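Local atomic coordinates of macrophomate synthase intermolecular Diels-Alderase (Macrophoma commelinae, PDB entry 1IZC), a protein that belongs to the HpcH/HpaI aldolase/citrate lyase family of TIM-barrel proteins and binds a magnesium ion together with pyruvic acid. Residues I180-E185 with D194-M199; L205-G210 with V233-K238; Q30-A35 with G247-G252; A119-P124 with R133-E138; R101-K104 with V108-S111. The protein carries 1 engineered substitution. All blocks are in the same frame, centred on the assembly; numbering follows the deposited sequence.

Contact 1. Residues I180-E185 with D194-M199; sequences IIPQIE and DAIAAM. With MG (magnesium ion), chain B; PYR (pyruvic acid), chain C.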
# COMPACT_ATOMS: atom_id res chain seq x y z
N ILE A 180 0.68 -10.77 -29.79
CA ILE A 180 1.83 -11.46 -29.21
C ILE A 180 3.08 -10.98 -29.94
O ILE A 180 3.15 -11.00 -31.18
CB ILE A 180 1.74 -13.00 -29.35
CG1 ILE A 180 0.51 -13.54 -28.64
CG2 ILE A 180 2.96 -13.65 -28.71
CD1 ILE A 180 0.48 -15.07 -28.57
N ILE A 181 4.07 -10.54 -29.17
CA ILE A 181 5.32 -10.02 -29.69
C ILE A 181 6.54 -10.71 -29.05
O ILE A 181 6.91 -10.41 -27.91
CB ILE A 181 5.44 -8.50 -29.42
CG1 ILE A 181 4.28 -7.76 -30.08
CG2 ILE A 181 6.76 -7.94 -29.98
CD1 ILE A 181 3.12 -7.47 -29.13
N PRO A 182 7.16 -11.66 -29.77
CA PRO A 182 8.33 -12.33 -29.21
C PRO A 182 9.50 -11.36 -29.19
O PRO A 182 9.62 -10.53 -30.09
CB PRO A 182 8.61 -13.45 -30.22
CG PRO A 182 7.27 -13.72 -30.84
CD PRO A 182 6.71 -12.32 -31.01
N GLN A 183 10.34 -11.45 -28.17
CA GLN A 183 11.52 -10.60 -28.11
C GLN A 183 12.74 -11.51 -28.29
O GLN A 183 12.89 -12.51 -27.59
CB GLN A 183 11.58 -9.85 -26.77
CG GLN A 183 12.83 -9.05 -26.62
CD GLN A 183 12.76 -8.09 -25.45
OE1 GLN A 183 12.05 -8.33 -24.47
NE2 GLN A 183 13.52 -7.01 -25.54
N ILE A 184 13.57 -11.17 -29.27
CA ILE A 184 14.77 -11.92 -29.62
C ILE A 184 15.95 -11.21 -28.97
O ILE A 184 16.26 -10.06 -29.30
CB ILE A 184 14.97 -11.94 -31.15
CG1 ILE A 184 13.74 -12.56 -31.82
CG2 ILE A 184 16.22 -12.73 -31.53
CD1 ILE A 184 13.54 -14.03 -31.51
N GLU A 185 16.63 -11.89 -28.05
CA GLU A 185 17.73 -11.23 -27.35
C GLU A 185 18.82 -12.17 -26.87
O GLU A 185 19.41 -11.98 -25.80
CB GLU A 185 17.16 -10.44 -26.18
CG GLU A 185 16.23 -11.22 -25.28
CD GLU A 185 15.57 -10.32 -24.26
OE1 GLU A 185 16.15 -9.25 -24.01
OE2 GLU A 185 14.50 -10.66 -23.72
N ASP A 194 14.51 -17.03 -38.10
CA ASP A 194 13.72 -17.28 -39.30
C ASP A 194 12.45 -18.06 -38.96
O ASP A 194 11.37 -17.74 -39.47
CB ASP A 194 14.53 -18.04 -40.35
CG ASP A 194 15.70 -17.23 -40.87
OD1 ASP A 194 15.57 -15.99 -40.95
OD2 ASP A 194 16.75 -17.82 -41.20
N ALA A 195 12.58 -19.06 -38.10
CA ALA A 195 11.43 -19.87 -37.71
C ALA A 195 10.45 -19.09 -36.84
O ALA A 195 9.24 -19.19 -37.00
CB ALA A 195 11.90 -21.12 -36.97
N ILE A 196 10.98 -18.31 -35.91
CA ILE A 196 10.11 -17.55 -35.02
C ILE A 196 9.33 -16.50 -35.81
O ILE A 196 8.12 -16.33 -35.61
CB ILE A 196 10.94 -16.88 -33.89
CG1 ILE A 196 11.60 -17.96 -33.03
CG2 ILE A 196 10.02 -16.00 -33.03
CD1 ILE A 196 12.70 -17.44 -32.10
N ALA A 197 10.01 -15.82 -36.72
CA ALA A 197 9.40 -14.77 -37.53
C ALA A 197 8.29 -15.28 -38.44
O ALA A 197 7.37 -14.53 -38.79
CB ALA A 197 10.47 -14.06 -38.36
N ALA A 198 8.39 -16.55 -38.81
CA ALA A 198 7.42 -17.18 -39.70
C ALA A 198 6.16 -17.71 -39.02
O ALA A 198 5.24 -18.20 -39.69
CB ALA A 198 8.10 -18.33 -40.48
N MET A 199 6.10 -17.63 -37.69
CA MET A 199 4.93 -18.14 -36.98
C MET A 199 3.69 -17.32 -37.34
O MET A 199 3.69 -16.10 -37.22
CB MET A 199 5.15 -18.07 -35.47
CG MET A 199 6.27 -18.96 -34.97
SD MET A 199 6.39 -18.85 -33.18
CE MET A 199 4.90 -19.74 -32.67
MG MG B . 16.26 -8.07 -22.30
C PYR C . 17.33 -5.86 -23.85
O PYR C . 17.79 -6.86 -23.26
OXT PYR C . 18.01 -5.04 -24.51
CA PYR C . 15.83 -5.73 -23.70
O3 PYR C . 15.13 -6.52 -23.05
CB PYR C . 15.25 -4.57 -24.40
O HOH W 1 14.55 -9.16 -21.48
O HOH W 2 16.49 -6.69 -20.52
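Ile-196 divides its side chain between two residues of strand 179-184, Pro-182 and Ile-184. All three are buried. Ile-196 CG2 lies 4.0 Å from Pro-182 CB and 4.2 Å from Pro-182 CG, and the two side chains slide past each other in opposite directions. The other branch meets Ile-184 tip to tip, with Ile-196 CD1 3.6 Å from Ile-184 CD1. The first torsion of Ile-196 (chi1 -63°) sets CG1 opposite the carbonyl carbon and CG2 opposite the backbone N, which sends one branch to each partner. In Ile-184 the chain bends at chi2 (-66°), and its CD1 is the atom that touches. No hydrogen bond joins the two segments, so the contact is purely apolar.

The strand also serves a polar site. Gln-183 has its CB directed away from the helix, and its NE2 comes within 3.0 Å of O3 of the pyruvic acid. Glu-185, just past the strand, binds the magnesium ion through OE1 at 2.1 Å. Its OE2 accepts a bond of 2.7 Å from the oxygen of a water that is itself a magnesium ligand, and this should limit rotation of the carboxylate. Asp-211, the pyruvic acid and a second water complete the metal site. A strand with apolar residues facing the outer helices and ligand-binding residues at its carboxyl end is characteristic of the TIM barrel.

Contact 2. Residues L205-G210 with V233-K238; sequences LMFGPG and VEAMTK. With PYR (pyruvic acid), chain C.
The ring of Phe-207 carries the sulfur of Met-236 over one face. Met-236 SD sits 3.4 Å from the centroid of the Phe-207 ring and only 13° off the ring normal. This is a Met-aromatic contact. The sulfur stands over the middle of the ring, though Phe-207 CG, at 3.4 Å from Met-236 SD, is among the carbons nearest to it. Ala-235 comes in obliquely, with its CB 4.2 Å from Phe-207 CZ. Phe-239 meets the same ring edge-to-face, and Tyr-212 also touches it.

The Met-236 side chain does not leave its helix straight toward the strand. It bends at chi2 (-51°) and again at chi3, and these turns bring SD over the aromatic face. No hydrogen bond crosses between the segments.

Beyond Phe-207 the chain turns to the ligand. Gly-208 is the N-cap of helix 209-215, and its C lies 3.2 Å from OXT of the pyruvic acid. Gly-210 N gives OXT a bent hydrogen bond of 3.0 Å, with an angle of 133° at the hydrogen. The start of the helix may therefore favour the negative charge of the carboxylate.

Strand 205-207 lies between strands 179-184 and 250-253 in the barrel. Helix 230-245 packs on its outer side, where Phe-232 and Phe-239 also reach the strand residues. Val-190 of helix 187-191 touches both Phe-207 and Ala-235.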
# COMPACT_ATOMS: atom_id res chain seq x y z
N LEU A 205 7.66 -8.23 -33.66
CA LEU A 205 8.94 -8.79 -33.23
C LEU A 205 9.77 -7.67 -32.60
O LEU A 205 9.79 -6.55 -33.12
CB LEU A 205 9.72 -9.39 -34.40
CG LEU A 205 9.34 -10.82 -34.78
CD1 LEU A 205 10.02 -11.20 -36.09
CD2 LEU A 205 9.74 -11.78 -33.65
N MET A 206 10.45 -7.99 -31.51
CA MET A 206 11.28 -7.00 -30.82
C MET A 206 12.66 -7.59 -30.59
O MET A 206 12.80 -8.78 -30.39
CB MET A 206 10.65 -6.64 -29.47
CG MET A 206 11.44 -5.61 -28.66
SD MET A 206 10.59 -5.30 -27.09
CE MET A 206 9.32 -4.09 -27.61
N PHE A 207 13.68 -6.73 -30.59
CA PHE A 207 15.05 -7.19 -30.35
C PHE A 207 15.47 -6.63 -28.99
O PHE A 207 14.98 -5.58 -28.56
CB PHE A 207 16.00 -6.65 -31.42
CG PHE A 207 17.30 -7.41 -31.54
CD1 PHE A 207 17.37 -8.57 -32.30
CD2 PHE A 207 18.44 -6.98 -30.87
CE1 PHE A 207 18.58 -9.28 -32.41
CE2 PHE A 207 19.64 -7.69 -30.98
CZ PHE A 207 19.71 -8.84 -31.75
N GLY A 208 16.35 -7.35 -28.30
CA GLY A 208 16.86 -6.89 -27.02
C GLY A 208 18.36 -6.74 -27.22
O GLY A 208 19.10 -7.68 -26.97
N PRO A 209 18.83 -5.56 -27.66
CA PRO A 209 20.27 -5.33 -27.90
C PRO A 209 21.18 -5.62 -26.71
O PRO A 209 22.23 -6.23 -26.85
CB PRO A 209 20.34 -3.86 -28.30
CG PRO A 209 18.94 -3.48 -28.68
CD PRO A 209 18.06 -4.32 -27.80
N GLY A 210 20.78 -5.13 -25.54
CA GLY A 210 21.58 -5.32 -24.34
C GLY A 210 21.81 -6.77 -23.99
O GLY A 210 22.95 -7.23 -23.88
N VAL A 233 25.72 -6.21 -36.01
CA VAL A 233 25.14 -5.75 -37.26
C VAL A 233 24.50 -6.92 -38.00
O VAL A 233 23.36 -6.82 -38.47
CB VAL A 233 26.21 -5.09 -38.17
CG1 VAL A 233 25.60 -4.74 -39.53
CG2 VAL A 233 26.74 -3.83 -37.51
N GLU A 234 25.23 -8.02 -38.10
CA GLU A 234 24.72 -9.21 -38.78
C GLU A 234 23.45 -9.72 -38.09
O GLU A 234 22.48 -10.10 -38.75
CB GLU A 234 25.76 -10.33 -38.78
CG GLU A 234 27.00 -10.03 -39.60
CD GLU A 234 28.08 -11.07 -39.42
OE1 GLU A 234 27.78 -12.28 -39.57
OE2 GLU A 234 29.24 -10.69 -39.13
N ALA A 235 23.47 -9.72 -36.76
CA ALA A 235 22.33 -10.18 -35.98
C ALA A 235 21.10 -9.33 -36.26
O ALA A 235 20.01 -9.85 -36.49
CB ALA A 235 22.66 -10.15 -34.49
N MET A 236 21.28 -8.01 -36.26
CA MET A 236 20.16 -7.12 -36.53
C MET A 236 19.67 -7.25 -37.96
O MET A 236 18.47 -7.11 -38.24
CB MET A 236 20.54 -5.67 -36.26
CG MET A 236 20.50 -5.28 -34.79
SD MET A 236 18.93 -5.76 -34.04
CE MET A 236 17.80 -4.79 -34.95
N THR A 237 20.58 -7.53 -38.88
CA THR A 237 20.20 -7.69 -40.27
C THR A 237 19.37 -8.95 -40.44
O THR A 237 18.35 -8.93 -41.14
CB THR A 237 21.43 -7.78 -41.19
OG1 THR A 237 22.10 -6.51 -41.20
CG2 THR A 237 21.01 -8.14 -42.61
N LYS A 238 19.79 -10.03 -39.81
CA LYS A 238 19.06 -11.29 -39.90
C LYS A 238 17.68 -11.12 -39.27
O LYS A 238 16.67 -11.56 -39.83
CB LYS A 238 19.82 -12.40 -39.20
CG LYS A 238 19.18 -13.77 -39.35
CD LYS A 238 19.97 -14.84 -38.62
CE LYS A 238 19.34 -16.20 -38.80
NZ LYS A 238 20.00 -17.23 -37.96
C PYR C . 17.33 -5.86 -23.85
O PYR C . 17.79 -6.86 -23.26
OXT PYR C . 18.01 -5.04 -24.51
CA PYR C . 15.83 -5.73 -23.70
O3 PYR C . 15.13 -6.52 -23.05
CB PYR C . 15.25 -4.57 -24.40

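Contact 3. Residues Q30-A35 with G247-G252; sequences QALKDA and GVPIFG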
# COMPACT_ATOMS: atom_id res chain seq x y z
N GLN A 30 -5.35 -4.14 -35.12
CA GLN A 30 -5.67 -3.28 -36.24
C GLN A 30 -4.74 -2.08 -36.31
O GLN A 30 -4.38 -1.62 -37.40
CB GLN A 30 -7.12 -2.79 -36.16
CG GLN A 30 -7.60 -2.11 -37.44
CD GLN A 30 -7.53 -3.07 -38.62
OE1 GLN A 30 -8.05 -4.19 -38.55
NE2 GLN A 30 -6.88 -2.65 -39.70
N ALA A 31 -4.34 -1.56 -35.16
CA ALA A 31 -3.44 -0.41 -35.16
C ALA A 31 -2.14 -0.77 -35.87
O ALA A 31 -1.60 0.03 -36.64
CB ALA A 31 -3.14 0.04 -33.72
N LEU A 32 -1.65 -1.98 -35.62
CA LEU A 32 -0.42 -2.42 -36.26
C LEU A 32 -0.63 -2.60 -37.76
O LEU A 32 0.23 -2.22 -38.55
CB LEU A 32 0.09 -3.72 -35.65
CG LEU A 32 0.61 -3.56 -34.21
CD1 LEU A 32 0.88 -4.93 -33.60
CD2 LEU A 32 1.88 -2.71 -34.23
N LYS A 33 -1.75 -3.19 -38.15
CA LYS A 33 -2.02 -3.37 -39.57
C LYS A 33 -2.12 -2.01 -40.26
O LYS A 33 -1.62 -1.84 -41.39
CB LYS A 33 -3.32 -4.16 -39.78
CG LYS A 33 -3.18 -5.65 -39.43
CD LYS A 33 -4.53 -6.34 -39.29
CE LYS A 33 -4.35 -7.81 -38.87
NZ LYS A 33 -5.56 -8.41 -38.22
N ASP A 34 -2.74 -1.04 -39.60
CA ASP A 34 -2.88 0.29 -40.17
C ASP A 34 -1.52 0.99 -40.32
O ASP A 34 -1.29 1.71 -41.30
CB ASP A 34 -3.83 1.15 -39.33
CG ASP A 34 -5.27 0.68 -39.40
OD1 ASP A 34 -5.60 -0.14 -40.28
OD2 ASP A 34 -6.08 1.13 -38.57
N ALA A 35 -0.62 0.76 -39.36
CA ALA A 35 0.71 1.36 -39.42
C ALA A 35 1.53 0.70 -40.54
O ALA A 35 2.37 1.34 -41.17
CB ALA A 35 1.43 1.20 -38.07
N GLY A 247 6.19 -10.15 -43.13
CA GLY A 247 5.17 -9.15 -42.91
C GLY A 247 4.89 -8.90 -41.44
O GLY A 247 3.73 -8.69 -41.05
N VAL A 248 5.95 -8.93 -40.63
CA VAL A 248 5.83 -8.72 -39.19
C VAL A 248 6.44 -7.37 -38.82
O VAL A 248 7.61 -7.10 -39.11
CB VAL A 248 6.55 -9.84 -38.41
CG1 VAL A 248 6.42 -9.62 -36.91
CG2 VAL A 248 5.93 -11.18 -38.78
N PRO A 249 5.66 -6.49 -38.18
CA PRO A 249 6.23 -5.19 -37.83
C PRO A 249 7.20 -5.31 -36.66
O PRO A 249 7.03 -6.17 -35.80
CB PRO A 249 5.01 -4.36 -37.47
CG PRO A 249 4.11 -5.38 -36.82
CD PRO A 249 4.25 -6.58 -37.74
N ILE A 250 8.21 -4.46 -36.65
CA ILE A 250 9.18 -4.48 -35.57
C ILE A 250 8.78 -3.49 -34.48
O ILE A 250 8.27 -2.40 -34.77
CB ILE A 250 10.60 -4.14 -36.08
CG1 ILE A 250 11.04 -5.19 -37.11
CG2 ILE A 250 11.59 -4.12 -34.90
CD1 ILE A 250 12.36 -4.86 -37.80
N PHE A 251 9.00 -3.90 -33.23
CA PHE A 251 8.73 -3.11 -32.04
C PHE A 251 10.09 -2.77 -31.46
O PHE A 251 10.96 -3.64 -31.37
CB PHE A 251 8.00 -3.95 -30.99
CG PHE A 251 6.53 -4.08 -31.22
CD1 PHE A 251 6.03 -4.58 -32.42
CD2 PHE A 251 5.64 -3.77 -30.20
CE1 PHE A 251 4.65 -4.75 -32.60
CE2 PHE A 251 4.26 -3.94 -30.36
CZ PHE A 251 3.77 -4.44 -31.57
N GLY A 252 10.31 -1.52 -31.07
CA GLY A 252 11.61 -1.18 -30.52
C GLY A 252 11.62 0.17 -29.83
O GLY A 252 10.58 0.80 -29.67
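Leu-32 presses both its methyl groups against the outer end of the Phe-251 ring, and this is the tight part of the contact. Leu-32 CD1 is 3.6 Å from Phe-251 CZ and lies at the ring edge, near the ring plane. Leu-32 CD2 follows at 3.7 Å from the same Phe-251 CZ. The two side chains cross at about a right angle. Leu-32 CD1 thus meets the edge while Leu-32 CD2 stands to one side of the ring plane, 3.8 Å from Phe-251 CE1. The first torsion of Phe-251 (chi1 -81°) carries the ring back to the helix, although its CB does not point there.

Pro-249 packs more loosely, with its CG 4.3 Å from Leu-32 CD2. No polar bond crosses between the segments.

The far side of the helix is different in character. Lys-33 is exposed there. Gln-30 NE2 donates to Asp-34 OD1 at 2.9 Å, with an angle of 163° at the hydrogen. The acceptor lies in the Gln-30 amide plane, but the donor stands 43° out of the carboxylate plane. Tyr-17 holds the other oxygen of Asp-34.

Helix 28-37 lies against the beginning of strand 250-253, at the amino end of the barrel, with the Phe-251 side chain about 10 Å from the pyruvic acid. Gly-247 ends helix 230-245 in a Schellman motif just before this strand. Strand 250-253 then pairs with strand 205-207, and Phe-251 touches Met-206 there.

Contact 4. Residues A119-P124 with R133-E138; sequences AGIVIP and REFVKE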
# COMPACT_ATOMS: atom_id res chain seq x y z
N ALA A 119 -3.32 -4.90 -24.49
CA ALA A 119 -3.59 -5.28 -25.88
C ALA A 119 -2.42 -5.99 -26.54
O ALA A 119 -2.56 -6.58 -27.61
CB ALA A 119 -3.96 -4.03 -26.70
N GLY A 120 -1.26 -5.94 -25.90
CA GLY A 120 -0.08 -6.59 -26.45
C GLY A 120 0.79 -7.18 -25.34
O GLY A 120 0.93 -6.59 -24.26
N ILE A 121 1.36 -8.34 -25.61
CA ILE A 121 2.24 -9.00 -24.66
C ILE A 121 3.58 -9.24 -25.35
O ILE A 121 3.63 -9.83 -26.44
CB ILE A 121 1.66 -10.36 -24.21
CG1 ILE A 121 0.32 -10.17 -23.50
CG2 ILE A 121 2.65 -11.09 -23.32
CD1 ILE A 121 0.39 -9.44 -22.14
N VAL A 122 4.66 -8.77 -24.73
CA VAL A 122 6.00 -8.99 -25.26
C VAL A 122 6.62 -10.10 -24.42
O VAL A 122 6.62 -10.05 -23.18
CB VAL A 122 6.87 -7.71 -25.16
CG1 VAL A 122 8.32 -8.04 -25.54
CG2 VAL A 122 6.29 -6.63 -26.08
N ILE A 123 7.12 -11.13 -25.10
CA ILE A 123 7.70 -12.29 -24.43
C ILE A 123 9.22 -12.20 -24.49
O ILE A 123 9.81 -12.23 -25.57
CB ILE A 123 7.29 -13.59 -25.16
CG1 ILE A 123 5.76 -13.67 -25.25
CG2 ILE A 123 7.86 -14.81 -24.41
CD1 ILE A 123 5.29 -14.66 -26.31
N PRO A 124 9.88 -12.08 -23.33
CA PRO A 124 11.33 -11.98 -23.39
C PRO A 124 12.07 -13.30 -23.63
O PRO A 124 11.54 -14.39 -23.40
CB PRO A 124 11.70 -11.35 -22.05
CG PRO A 124 10.65 -11.87 -21.11
CD PRO A 124 9.37 -11.92 -21.95
N ARG A 133 4.27 -20.72 -28.54
CA ARG A 133 2.98 -21.39 -28.51
C ARG A 133 2.45 -21.61 -27.10
O ARG A 133 1.24 -21.74 -26.91
CB ARG A 133 3.04 -22.69 -29.32
CG ARG A 133 3.26 -22.35 -30.79
CD ARG A 133 2.94 -23.45 -31.79
NE ARG A 133 2.89 -22.82 -33.11
CZ ARG A 133 3.73 -23.08 -34.11
NH1 ARG A 133 4.70 -23.97 -33.96
NH2 ARG A 133 3.64 -22.38 -35.24
N GLU A 134 3.33 -21.63 -26.11
CA GLU A 134 2.87 -21.77 -24.73
C GLU A 134 2.14 -20.48 -24.36
O GLU A 134 1.15 -20.51 -23.62
CB GLU A 134 4.04 -22.02 -23.78
CG GLU A 134 4.56 -23.45 -23.84
CD GLU A 134 3.45 -24.48 -23.62
OE1 GLU A 134 2.80 -24.46 -22.55
OE2 GLU A 134 3.21 -25.30 -24.54
N PHE A 135 2.61 -19.35 -24.89
CA PHE A 135 1.93 -18.09 -24.62
C PHE A 135 0.62 -18.02 -25.39
O PHE A 135 -0.37 -17.49 -24.90
CB PHE A 135 2.81 -16.87 -24.97
CG PHE A 135 3.68 -16.43 -23.83
CD1 PHE A 135 4.90 -17.06 -23.57
CD2 PHE A 135 3.25 -15.43 -22.96
CE1 PHE A 135 5.67 -16.72 -22.46
CE2 PHE A 135 4.02 -15.07 -21.84
CZ PHE A 135 5.22 -15.71 -21.59
N VAL A 136 0.60 -18.55 -26.60
CA VAL A 136 -0.65 -18.53 -27.34
C VAL A 136 -1.71 -19.27 -26.53
O VAL A 136 -2.85 -18.79 -26.40
CB VAL A 136 -0.48 -19.18 -28.72
CG1 VAL A 136 -1.83 -19.27 -29.45
CG2 VAL A 136 0.51 -18.37 -29.54
N LYS A 137 -1.35 -20.41 -25.96
CA LYS A 137 -2.31 -21.18 -25.17
C LYS A 137 -2.90 -20.39 -24.00
O LYS A 137 -4.10 -20.48 -23.73
CB LYS A 137 -1.67 -22.46 -24.61
CG LYS A 137 -1.25 -23.49 -25.65
CD LYS A 137 -0.53 -24.66 -24.98
CE LYS A 137 0.06 -25.63 -25.99
NZ LYS A 137 0.95 -26.63 -25.33
N GLU A 138 -2.06 -19.62 -23.32
CA GLU A 138 -2.52 -18.86 -22.17
C GLU A 138 -3.14 -17.50 -22.48
O GLU A 138 -3.87 -16.94 -21.66
CB GLU A 138 -1.35 -18.64 -21.19
CG GLU A 138 -0.79 -19.92 -20.58
CD GLU A 138 -1.84 -20.72 -19.84
OE1 GLU A 138 -2.61 -20.11 -19.06
OE2 GLU A 138 -1.91 -21.95 -20.04
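A beta-alpha unit of the TIM barrel is packed together here, with Ile-123 of strand 120-123 set against Phe-135 of helix 129-139, the helix that follows it. Ile-123 CG1 lies over the centre of the Phe-135 ring, 3.7 Å from its centroid and 11° off the normal. This is a CH-pi contact. The other branches spread across the same ring. Ile-123 CD1 reaches back to the root of the ring, 3.4 Å from Phe-135 CG and 3.6 Å from Phe-135 CB. Ile-123 CG2 stands over the same face, 3.5 Å from Phe-135 CE1. The torsion at chi1 (-55°) places CG1 anti to the carbonyl carbon and CG2 anti to the backbone N, and both branches then meet the aromatic group. Ile-121 adds a lighter touch, its CG2 lying obliquely 4.4 Å from Phe-135 CD2.

The outer face of the helix is polar. Lys-137 NZ forms a salt bridge of 2.7 Å with Glu-134 OE2, on the syn side and 20° out of the carboxylate plane. Arg-133 pairs with Glu-201, and Glu-138 with Arg-146. Leu-110 and Val-102 touch the buried Phe-135 as well.

Between the two segments the chemistry is wholly apolar. The contact depends on shape: three carbons of one isoleucine fit a flat ring and its root. The salt bridge of Glu-134 and Lys-137 lies away from the packing of Ile-123 on Phe-135.

Contact 5. Residues R101-K104 with V108-S111; sequences RVPK and VSLS. Engineered in segment 108-111: Val-108 (natural residue Ile). With PYR (pyruvic acid), chain C.
Arg-101 NH1 is shared between the pyruvic acid and a neighbouring side chain. It gives O3 of the pyruvic acid a hydrogen bond of 2.6 Å, with an angle of 147° at the hydrogen. The same NH1 bonds to Gln-183 OE1. O3 lies at the edge of the guanidinium, near its plane. The Arg-101 chain starts extended and bends at chi3 (71°), which turns the guanidinium to the ligand. Asp-70 forms a salt bridge with Arg-101 NH2, so the group is held at more than one nitrogen. These bonds should fix its rotation.

The contact between the segments is made just after this residue. Pro-103 lays one side of its ring on Ser-109, with Pro-103 CD 3.6 Å from Ser-109 CB. Ser-109 OG stands 3.7 Å from both Pro-103 CG and Pro-103 CD. Val-102 CG1 approaches the helix backbone, 4.3 Å from Leu-110 CA and 4.5 Å from Ser-109 O. No hydrogen bond crosses here. Asp-106, just before helix 107-116 begins, binds Ser-109 N.

Val-108 is an engineered residue, isoleucine in the natural sequence. It packs on Asp-106 of the second subunit, and Pro-103 touches Val-108 of the third subunit. Within the chain, segment 101-104 runs from the end of strand 97-101 toward helix 107-116. Strand 120-123 and helix 129-139 adjoin this loop. Ile-121 of the strand touches Val-102 and Leu-110, and Met-139 of the helix touches Leu-110.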
# COMPACT_ATOMS: atom_id res chain seq x y z
N ARG A 101 5.43 -6.17 -21.17
CA ARG A 101 6.46 -7.19 -21.31
C ARG A 101 6.41 -7.94 -20.00
O ARG A 101 6.64 -7.38 -18.93
CB ARG A 101 7.86 -6.63 -21.50
CG ARG A 101 8.84 -7.78 -21.30
CD ARG A 101 10.21 -7.48 -21.71
NE ARG A 101 10.88 -6.54 -20.82
CZ ARG A 101 12.09 -6.10 -21.08
NH1 ARG A 101 12.70 -6.51 -22.18
NH2 ARG A 101 12.69 -5.23 -20.27
N VAL A 102 6.12 -9.23 -20.09
CA VAL A 102 5.98 -10.05 -18.91
C VAL A 102 7.18 -10.92 -18.62
O VAL A 102 8.04 -11.11 -19.48
CB VAL A 102 4.76 -11.00 -19.08
CG1 VAL A 102 3.49 -10.19 -19.28
CG2 VAL A 102 4.99 -11.93 -20.28
N PRO A 103 7.28 -11.43 -17.39
CA PRO A 103 8.41 -12.31 -17.04
C PRO A 103 8.14 -13.54 -17.92
O PRO A 103 7.00 -13.94 -18.08
CB PRO A 103 8.18 -12.61 -15.56
CG PRO A 103 7.38 -11.43 -15.07
CD PRO A 103 6.45 -11.13 -16.21
N LYS A 104 9.19 -14.17 -18.46
CA LYS A 104 8.98 -15.31 -19.35
C LYS A 104 8.15 -16.50 -18.86
O LYS A 104 7.46 -17.16 -19.67
CB LYS A 104 10.33 -15.81 -19.86
CG LYS A 104 10.16 -16.75 -21.05
CD LYS A 104 11.50 -17.27 -21.52
CE LYS A 104 11.42 -17.81 -22.93
NZ LYS A 104 12.73 -18.47 -23.23
N VAL A 108 0.84 -15.67 -13.61
CA VAL A 108 0.02 -14.67 -12.91
C VAL A 108 0.25 -13.28 -13.49
O VAL A 108 -0.70 -12.51 -13.66
CB VAL A 108 0.32 -14.67 -11.39
CG1 VAL A 108 -0.45 -13.55 -10.71
CG2 VAL A 108 -0.09 -16.02 -10.78
N SER A 109 1.49 -12.95 -13.83
CA SER A 109 1.73 -11.63 -14.42
C SER A 109 0.96 -11.55 -15.75
O SER A 109 0.36 -10.54 -16.07
CB SER A 109 3.23 -11.42 -14.71
OG SER A 109 3.99 -11.36 -13.51
N LEU A 110 1.00 -12.65 -16.51
CA LEU A 110 0.32 -12.69 -17.80
C LEU A 110 -1.19 -12.56 -17.67
O LEU A 110 -1.79 -11.74 -18.36
CB LEU A 110 0.66 -13.99 -18.53
CG LEU A 110 -0.05 -14.17 -19.88
CD1 LEU A 110 0.39 -13.07 -20.86
CD2 LEU A 110 0.30 -15.56 -20.42
N SER A 111 -1.80 -13.35 -16.80
CA SER A 111 -3.25 -13.27 -16.67
C SER A 111 -3.67 -11.92 -16.10
O SER A 111 -4.70 -11.38 -16.48
CB SER A 111 -3.80 -14.41 -15.79
OG SER A 111 -3.37 -14.27 -14.46
C PYR C . 17.33 -5.86 -23.85
O PYR C . 17.79 -6.86 -23.26
OXT PYR C . 18.01 -5.04 -24.51
CA PYR C . 15.83 -5.73 -23.70
O3 PYR C . 15.13 -6.52 -23.05
CB PYR C . 15.25 -4.57 -24.40

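All five contacts are largely buried and apolar where their segments meet. Contacts 1, 2 and 4 each set a barrel strand against an outer helix, and their strands 120-123, 179-184 and 205-207 are consecutive in the sheet. Contact 3 adds the next strand but joins it to a helix from near the start of the chain. Contact 5 lies at the loop between a strand and its helix, and it alone touches other subunits. Rings receive a methylene in contact 4, a sulfur in contact 2 and one methyl at the edge in contact 3. Contacts 1, 2 and 5 hold residues that line the pyruvic acid pocket at the carboxyl end of the barrel; contacts 3 and 4 do not.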